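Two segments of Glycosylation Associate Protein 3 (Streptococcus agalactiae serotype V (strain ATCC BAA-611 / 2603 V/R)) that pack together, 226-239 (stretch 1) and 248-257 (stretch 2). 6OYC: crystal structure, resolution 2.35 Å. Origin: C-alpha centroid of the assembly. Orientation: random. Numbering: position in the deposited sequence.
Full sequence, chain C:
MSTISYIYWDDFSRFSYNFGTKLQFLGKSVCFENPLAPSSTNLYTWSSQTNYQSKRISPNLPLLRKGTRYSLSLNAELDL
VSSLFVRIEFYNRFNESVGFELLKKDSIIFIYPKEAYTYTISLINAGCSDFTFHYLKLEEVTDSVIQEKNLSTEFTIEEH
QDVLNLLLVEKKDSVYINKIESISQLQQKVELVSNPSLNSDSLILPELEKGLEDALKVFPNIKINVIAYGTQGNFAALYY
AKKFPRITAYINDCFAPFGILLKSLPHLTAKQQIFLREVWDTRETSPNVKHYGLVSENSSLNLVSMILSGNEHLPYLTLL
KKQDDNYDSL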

# COMPACT_ATOMS: atom_id res chain seq x y z
N VAL C 226 0.92 8.86 19.25
CA VAL C 226 0.70 8.12 18.01
C VAL C 226 1.97 8.25 17.18
O VAL C 226 2.33 9.36 16.75
CB VAL C 226 -0.54 8.63 17.26
CG1 VAL C 226 -0.72 7.87 15.97
CG2 VAL C 226 -1.78 8.47 18.15
N ILE C 227 2.67 7.12 17.01
CA ILE C 227 3.95 7.04 16.31
C ILE C 227 3.75 6.39 14.94
O ILE C 227 3.05 5.37 14.82
CB ILE C 227 4.97 6.22 17.12
CG1 ILE C 227 5.14 6.80 18.53
CG2 ILE C 227 6.31 6.12 16.39
CD1 ILE C 227 4.97 5.76 19.61
N ALA C 228 4.39 6.96 13.92
CA ALA C 228 4.39 6.37 12.58
C ALA C 228 5.76 6.52 11.94
O ALA C 228 6.59 7.33 12.36
CB ALA C 228 3.33 7.02 11.70
N TYR C 229 5.99 5.71 10.89
CA TYR C 229 7.26 5.65 10.18
C TYR C 229 7.14 5.63 8.65
O TYR C 229 8.17 5.71 7.98
CB TYR C 229 8.04 4.39 10.60
CG TYR C 229 7.29 3.14 10.26
CD1 TYR C 229 6.36 2.60 11.15
CD2 TYR C 229 7.49 2.49 9.04
CE1 TYR C 229 5.67 1.46 10.84
CE2 TYR C 229 6.79 1.35 8.73
CZ TYR C 229 5.88 0.83 9.63
OH TYR C 229 5.18 -0.31 9.32
N GLY C 230 5.93 5.48 8.09
CA GLY C 230 5.74 5.43 6.66
C GLY C 230 4.66 6.41 6.24
O GLY C 230 4.05 7.08 7.08
N THR C 231 4.40 6.45 4.93
CA THR C 231 3.66 7.56 4.35
C THR C 231 2.22 7.60 4.87
O THR C 231 1.72 8.67 5.25
CB THR C 231 3.70 7.50 2.81
OG1 THR C 231 3.14 6.27 2.35
CG2 THR C 231 5.14 7.59 2.30
N GLN C 232 1.53 6.46 4.90
CA GLN C 232 0.13 6.49 5.32
C GLN C 232 -0.01 6.66 6.83
O GLN C 232 -0.93 7.35 7.30
CB GLN C 232 -0.60 5.23 4.86
CG GLN C 232 -0.96 5.24 3.35
CD GLN C 232 -1.89 6.38 2.97
OE1 GLN C 232 -2.86 6.64 3.67
NE2 GLN C 232 -1.59 7.06 1.87
N GLY C 233 0.89 6.06 7.61
CA GLY C 233 0.87 6.28 9.05
C GLY C 233 1.19 7.72 9.42
O GLY C 233 0.53 8.31 10.28
N ASN C 234 2.22 8.29 8.80
CA ASN C 234 2.55 9.69 9.06
C ASN C 234 1.36 10.58 8.73
O ASN C 234 1.06 11.53 9.46
CB ASN C 234 3.77 10.13 8.25
CG ASN C 234 5.06 9.45 8.67
OD1 ASN C 234 5.25 9.13 9.84
ND2 ASN C 234 5.95 9.24 7.72
N PHE C 235 0.66 10.28 7.63
CA PHE C 235 -0.50 11.07 7.25
C PHE C 235 -1.63 10.90 8.26
O PHE C 235 -2.20 11.89 8.74
CB PHE C 235 -0.96 10.65 5.86
CG PHE C 235 -1.99 11.56 5.26
CD1 PHE C 235 -1.85 12.93 5.31
CD2 PHE C 235 -3.09 11.03 4.60
CE1 PHE C 235 -2.80 13.77 4.74
CE2 PHE C 235 -4.04 11.85 4.02
CZ PHE C 235 -3.90 13.23 4.10
N ALA C 236 -1.96 9.65 8.60
CA ALA C 236 -2.96 9.40 9.63
C ALA C 236 -2.59 10.06 10.96
O ALA C 236 -3.44 10.69 11.60
CB ALA C 236 -3.15 7.89 9.82
N ALA C 237 -1.33 9.94 11.38
CA ALA C 237 -0.90 10.55 12.64
C ALA C 237 -1.16 12.05 12.64
O ALA C 237 -1.58 12.61 13.66
CB ALA C 237 0.57 10.26 12.91
N LEU C 238 -0.91 12.73 11.52
CA LEU C 238 -1.21 14.15 11.45
C LEU C 238 -2.70 14.40 11.64
O LEU C 238 -3.09 15.38 12.29
CB LEU C 238 -0.76 14.73 10.10
CG LEU C 238 0.74 14.84 9.81
CD1 LEU C 238 0.93 15.13 8.33
CD2 LEU C 238 1.40 15.91 10.67
N TYR C 239 -3.53 13.52 11.09
CA TYR C 239 -4.97 13.69 11.15
C TYR C 239 -5.48 13.48 12.57
O TYR C 239 -6.29 14.26 13.09
CB TYR C 239 -5.65 12.72 10.18
CG TYR C 239 -7.14 12.59 10.40
CD1 TYR C 239 -8.04 13.43 9.76
CD2 TYR C 239 -7.64 11.62 11.26
CE1 TYR C 239 -9.40 13.31 9.95
CE2 TYR C 239 -9.00 11.49 11.47
CZ TYR C 239 -9.88 12.34 10.81
OH TYR C 239 -11.24 12.20 11.02
N THR C 248 -0.00 13.37 21.24
CA THR C 248 1.17 13.83 20.51
C THR C 248 1.44 12.86 19.37
O THR C 248 1.43 11.64 19.55
CB THR C 248 2.40 13.94 21.41
OG1 THR C 248 2.14 14.86 22.47
CG2 THR C 248 3.58 14.47 20.61
N ALA C 249 1.66 13.41 18.18
CA ALA C 249 2.03 12.63 17.02
C ALA C 249 3.55 12.64 16.87
O ALA C 249 4.18 13.69 17.02
CB ALA C 249 1.38 13.19 15.75
N TYR C 250 4.12 11.48 16.58
CA TYR C 250 5.53 11.37 16.23
C TYR C 250 5.62 10.79 14.82
O TYR C 250 5.20 9.65 14.59
CB TYR C 250 6.28 10.52 17.25
CG TYR C 250 6.31 11.19 18.61
CD1 TYR C 250 5.26 11.01 19.51
CD2 TYR C 250 7.35 12.04 18.98
CE1 TYR C 250 5.27 11.63 20.74
CE2 TYR C 250 7.36 12.67 20.20
CZ TYR C 250 6.32 12.46 21.08
OH TYR C 250 6.32 13.08 22.30
N ILE C 251 6.13 11.59 13.88
CA ILE C 251 6.28 11.20 12.49
C ILE C 251 7.73 11.42 12.07
O ILE C 251 8.42 12.30 12.59
CB ILE C 251 5.34 11.99 11.56
CG1 ILE C 251 5.71 13.48 11.55
CG2 ILE C 251 3.90 11.78 11.96
CD1 ILE C 251 5.05 14.25 10.44
N ASN C 252 8.19 10.61 11.11
CA ASN C 252 9.55 10.74 10.59
C ASN C 252 9.62 11.43 9.23
O ASN C 252 10.65 11.34 8.56
CB ASN C 252 10.22 9.36 10.52
CG ASN C 252 9.56 8.44 9.53
OD1 ASN C 252 8.59 8.81 8.86
ND2 ASN C 252 10.08 7.21 9.42
N ASP C 253 8.54 12.09 8.79
CA ASP C 253 8.55 12.95 7.61
C ASP C 253 8.75 12.16 6.30
O ASP C 253 9.26 12.70 5.32
CB ASP C 253 9.61 14.05 7.73
CG ASP C 253 9.38 14.96 8.95
OD1 ASP C 253 8.22 15.32 9.23
OD2 ASP C 253 10.36 15.31 9.63
N CYS C 254 8.38 10.89 6.27
CA CYS C 254 8.38 10.13 5.02
C CYS C 254 6.99 10.20 4.41
O CYS C 254 6.02 9.69 4.99
CB CYS C 254 8.79 8.67 5.27
SG CYS C 254 10.51 8.51 5.74
N PHE C 255 6.90 10.84 3.24
CA PHE C 255 5.62 11.18 2.65
C PHE C 255 5.63 10.93 1.14
O PHE C 255 6.67 11.06 0.48
CB PHE C 255 5.27 12.65 2.91
CG PHE C 255 4.83 12.93 4.33
CD1 PHE C 255 3.69 12.32 4.86
CD2 PHE C 255 5.53 13.84 5.12
CE1 PHE C 255 3.27 12.60 6.14
CE2 PHE C 255 5.12 14.12 6.41
CZ PHE C 255 3.99 13.50 6.93
N ALA C 256 4.48 10.58 0.62
CA ALA C 256 4.18 10.74 -0.80
C ALA C 256 3.57 12.11 -1.02
O ALA C 256 3.21 12.79 -0.06
CB ALA C 256 3.25 9.63 -1.26
N PRO C 257 3.44 12.57 -2.27
CA PRO C 257 2.77 13.85 -2.49
C PRO C 257 1.34 13.81 -1.97
O PRO C 257 0.75 12.74 -1.84
CB PRO C 257 2.82 14.02 -4.01
CG PRO C 257 4.02 13.23 -4.42
CD PRO C 257 4.00 12.04 -3.52

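Asn234, Phe255 and Ile251 cover the most surface in this contact, which buries 685 Å² between a strand-loop-helix segment and a neighbouring strand with the loop that follows it. Asn234 lies in the first turn of helix 231-239, its CA-to-CB bond directed toward the second stretch. Asn234 ND2 donates two hydrogen bonds across the interface, to Asn252 OD1 at 2.9 Å and to Cys254 O at 2.8 Å, so that one buried amide holds the loop after the strand at two points. Asn252 extends the network: its ND2 donates to Tyr229 O (2.8 Å), while its OD1 also accepts a weak hydrogen bond from Cys254 N (3.3 Å). The two asparagines thus link the loop before the helix, the helix itself and the opposing loop. Cys254 O receives a further CA-H...O contact from Thr231 CA at 3.2 Å.

The CA-to-CB bond of Phe255 points away from the first stretch, yet its ring returns to the helix. There Phe255 CE1 approaches Asn234 CB at 3.3 Å and Phe255 CZ packs against Leu238 CD1 at 3.7 Å; Phe235 N lies at the ring edge, 3.8 Å from Phe255 CE1.

Ile251, at the end of strand 248-251, packs its side chain against the helix. Ile251 CG2 meets Ala237 CB at 3.8 Å, Ile251 CD1 meets Leu238 CD2 at 4.0 Å, and Ile251 CB lies 3.3 Å from Asn234 OD1. The small Ala237 and Ala249 continue this apolar layer, with their CB atoms 4.2 Å apart.

Beside this layer the strands pair in parallel. Val226 N donates to Thr248 O (2.8 Å), Tyr250 N to Val226 O (2.8 Å) and Ala228 N to Tyr250 O (2.9 Å), a regular ladder that fixes the register. Ile227 and Tyr250 share the other face of the sheet from Val226 and Ala249, with Ile227 CG1 4.1 Å from Tyr250 CB.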